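Local coordinates for calmodulin, putative (Entamoeba histolytica, PDB 4OCI), which binds calcium through an EF-hand and is involved in initiating phagocytosis of human erythrocytes by the parasite, at residues A[35-40]-A[71-76]. Numbering follows the deposited sequence.
Sequences LGVVME and TKSFNK
The Phe74 ring meets Val38 obliquely. Val38 CG1 does most of the touching, 3.4 Å from Phe74 CE1 and 3.8 Å from Phe74 CZ. This methyl stands anti to the backbone N of Val38 (chi1 166°). A chi1 of 46° sets Phe74 CG between the backbone N and the carbonyl carbon. The carboxamide of Asn75 turns away from Gly36; its OD1 accepts from Glu78 N and caps helix 76-86. Asn75 CB sits 3.1 Å from Gly36 O. Asn75 CA makes a CA-H...O contact with Gly36 O at 3.2 Å. Gly36 ends helix 25-34 in a Schellman motif, with positive phi. One hydrogen bond crosses, from Val38 N to Phe74 O, 3.0 Å long. It is bent at the hydrogen (139°). Ser73 turns CB to Val38 O at 3.5 Å, while its OG bonds to Leu69 O in helix 59-71. His143, from the C-terminal histidine tag, touches Val38. The contact is structural packing near the centre of the chain, away from the calcium and sodium sites. It joins the loop between helices 25-34 and 41-50 to the linker between helices 59-71 and 76-86. Apolar packing and backbone polar contacts hold it, while Ser73 OG and Asn75 OD1 serve the adjoining helix ends.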
ATOM      1  N   LEU A  35      -8.125  -8.776  12.751  1.00 30.26           N
ATOM      2  CA  LEU A  35      -7.638  -8.661  14.112  1.00 30.17           C
ATOM      3  C   LEU A  35      -7.968  -7.347  14.794  1.00 31.63           C
ATOM      4  O   LEU A  35      -7.725  -7.209  15.976  1.00 33.00           O
ATOM      5  CB  LEU A  35      -6.114  -8.924  14.146  1.00 29.22           C
ATOM      6  CG  LEU A  35      -5.724 -10.312  13.689  1.00 29.93           C
ATOM      7  CD1 LEU A  35      -4.197 -10.499  13.578  1.00 30.02           C
ATOM      8  CD2 LEU A  35      -6.359 -11.379  14.580  1.00 28.65           C
ATOM      9  N   GLY A  36      -8.520  -6.370  14.082  1.00 32.07           N
ATOM     10  CA  GLY A  36      -9.116  -5.229  14.726  1.00 33.03           C
ATOM     11  C   GLY A  36      -8.469  -3.876  14.421  1.00 33.31           C
ATOM     12  O   GLY A  36      -9.004  -2.830  14.837  1.00 34.16           O
ATOM     13  N   VAL A  37      -7.381  -3.877  13.660  1.00 31.08           N
ATOM     14  CA  VAL A  37      -6.672  -2.636  13.320  1.00 30.42           C
ATOM     15  C   VAL A  37      -7.539  -1.733  12.439  1.00 30.76           C
ATOM     16  O   VAL A  37      -8.175  -2.209  11.491  1.00 31.63           O
ATOM     17  CB  VAL A  37      -5.269  -2.936  12.686  1.00 30.50           C
ATOM     18  CG1 VAL A  37      -4.652  -1.705  12.112  1.00 28.16           C
ATOM     19  CG2 VAL A  37      -4.325  -3.552  13.766  1.00 29.25           C
ATOM     20  N   VAL A  38      -7.632  -0.466  12.840  1.00 30.57           N
ATOM     21  CA  VAL A  38      -8.365   0.579  12.135  1.00 30.40           C
ATOM     22  C   VAL A  38      -7.365   1.595  11.651  1.00 28.43           C
ATOM     23  O   VAL A  38      -6.803   2.354  12.434  1.00 28.67           O
ATOM     24  CB  VAL A  38      -9.416   1.305  13.030  1.00 30.90           C
ATOM     25  CG1 VAL A  38      -9.871   2.576  12.337  1.00 33.47           C
ATOM     26  CG2 VAL A  38     -10.633   0.441  13.236  1.00 35.16           C
HETATM   27  N   MSE A  39      -7.121   1.596  10.343  1.00 26.60           N
HETATM   28  CA  MSE A  39      -6.176   2.532   9.747  1.00 25.03           C
HETATM   29  C   MSE A  39      -6.170   2.464   8.205  1.00 22.67           C
HETATM   30  O   MSE A  39      -6.751   1.565   7.648  1.00 20.88           O
HETATM   31  CB  MSE A  39      -4.751   2.283  10.324  1.00 27.56           C
HETATM   32  CG  MSE A  39      -4.014   1.179   9.696  1.00 31.20           C
HETATM   33 SE   MSE A  39      -2.210   0.833  10.482  1.00 44.34          SE
HETATM   34  CE  MSE A  39      -1.342   2.578  10.758  1.00 41.47           C
ATOM     35  N   GLU A  40      -5.535   3.455   7.538  1.00 21.51           N
ATOM     36  CA  GLU A  40      -5.586   3.605   6.108  1.00 22.11           C
ATOM     37  C   GLU A  40      -4.912   2.405   5.504  1.00 21.50           C
ATOM     38  O   GLU A  40      -3.881   1.990   5.992  1.00 21.27           O
ATOM     39  CB  GLU A  40      -4.775   4.806   5.643  1.00 22.96           C
ATOM     40  CG  GLU A  40      -5.297   6.075   6.118  1.00 33.54           C
ATOM     41  CD  GLU A  40      -4.201   6.991   6.588  1.00 49.02           C
ATOM     42  OE1 GLU A  40      -4.362   8.228   6.404  1.00 56.85           O
ATOM     43  OE2 GLU A  40      -3.189   6.499   7.165  1.00 54.48           O
ATOM     44  N   THR A  71      -0.115  -0.408  18.320  1.00 43.42           N
ATOM     45  CA  THR A  71       0.201   0.820  19.038  1.00 47.15           C
ATOM     46  C   THR A  71      -0.167   2.008  18.199  1.00 48.11           C
ATOM     47  O   THR A  71      -0.849   2.915  18.675  1.00 49.81           O
ATOM     48  CB  THR A  71       1.721   0.899  19.497  1.00 47.28           C
ATOM     49  OG1 THR A  71       2.586   1.194  18.384  1.00 50.56           O
ATOM     50  CG2 THR A  71       2.156  -0.423  20.149  1.00 47.06           C
ATOM     51  N   LYS A  72       0.265   1.994  16.939  1.00 48.72           N
ATOM     52  CA  LYS A  72      -0.004   3.103  15.996  1.00 49.24           C
ATOM     53  C   LYS A  72      -1.493   3.332  15.602  1.00 48.64           C
ATOM     54  O   LYS A  72      -1.783   4.122  14.686  1.00 49.87           O
ATOM     55  CB  LYS A  72       0.871   2.980  14.733  1.00 48.31           C
ATOM     56  CG  LYS A  72       2.342   3.280  14.976  1.00 52.47           C
ATOM     57  CD  LYS A  72       3.077   3.646  13.683  1.00 56.93           C
ATOM     58  CE  LYS A  72       3.245   2.444  12.740  1.00 59.16           C
ATOM     59  NZ  LYS A  72       4.605   2.463  12.055  1.00 57.87           N
ATOM     60  N   SER A  73      -2.445   2.651  16.234  1.00 47.37           N
ATOM     61  CA  SER A  73      -3.833   2.796  15.760  1.00 45.32           C
ATOM     62  C   SER A  73      -4.782   2.418  16.874  1.00 44.01           C
ATOM     63  O   SER A  73      -4.352   2.201  18.020  1.00 45.02           O
ATOM     64  CB  SER A  73      -4.067   1.888  14.578  1.00 44.43           C
ATOM     65  OG  SER A  73      -3.964   0.562  15.049  1.00 47.14           O
ATOM     66  N   PHE A  74      -6.057   2.307  16.545  1.00 41.71           N
ATOM     67  CA  PHE A  74      -7.022   1.854  17.524  1.00 41.45           C
ATOM     68  C   PHE A  74      -7.829   0.765  16.887  1.00 40.75           C
ATOM     69  O   PHE A  74      -7.643   0.490  15.698  1.00 39.17           O
ATOM     70  CB  PHE A  74      -7.951   2.993  17.986  1.00 41.54           C
ATOM     71  CG  PHE A  74      -8.507   3.848  16.858  1.00 40.99           C
ATOM     72  CD1 PHE A  74      -9.722   3.536  16.276  1.00 39.55           C
ATOM     73  CD2 PHE A  74      -7.832   5.005  16.433  1.00 38.22           C
ATOM     74  CE1 PHE A  74     -10.254   4.358  15.243  1.00 40.35           C
ATOM     75  CE2 PHE A  74      -8.345   5.808  15.392  1.00 37.69           C
ATOM     76  CZ  PHE A  74      -9.546   5.488  14.815  1.00 38.61           C
ATOM     77  N   ASN A  75      -8.681   0.131  17.683  1.00 40.65           N
ATOM     78  CA  ASN A  75      -9.738  -0.726  17.164  1.00 42.10           C
ATOM     79  C   ASN A  75     -11.100  -0.095  17.370  1.00 41.97           C
ATOM     80  O   ASN A  75     -11.253   0.910  18.070  1.00 40.61           O
ATOM     81  CB  ASN A  75      -9.725  -2.172  17.758  1.00 43.86           C
ATOM     82  CG  ASN A  75      -9.986  -2.197  19.271  1.00 48.69           C
ATOM     83  OD1 ASN A  75     -11.120  -2.425  19.732  1.00 50.15           O
ATOM     84  ND2 ASN A  75      -8.927  -1.893  20.051  1.00 54.64           N
ATOM     85  N   LYS A  76     -12.081  -0.715  16.734  1.00 43.42           N
ATOM     86  CA  LYS A  76     -13.401  -0.185  16.667  1.00 44.90           C
ATOM     87  C   LYS A  76     -14.085  -0.375  18.015  1.00 45.47           C
ATOM     88  O   LYS A  76     -14.897   0.449  18.366  1.00 46.75           O
ATOM     89  CB  LYS A  76     -14.182  -0.776  15.489  1.00 45.95           C
ATOM     90  CG  LYS A  76     -15.252   0.181  14.979  1.00 48.48           C
ATOM     91  CD  LYS A  76     -15.311   0.268  13.464  1.00 51.19           C
ATOM     92  CE  LYS A  76     -16.312  -0.714  12.877  1.00 52.76           C
ATOM     93  NZ  LYS A  76     -17.727  -0.274  13.001  1.00 56.23           N
TER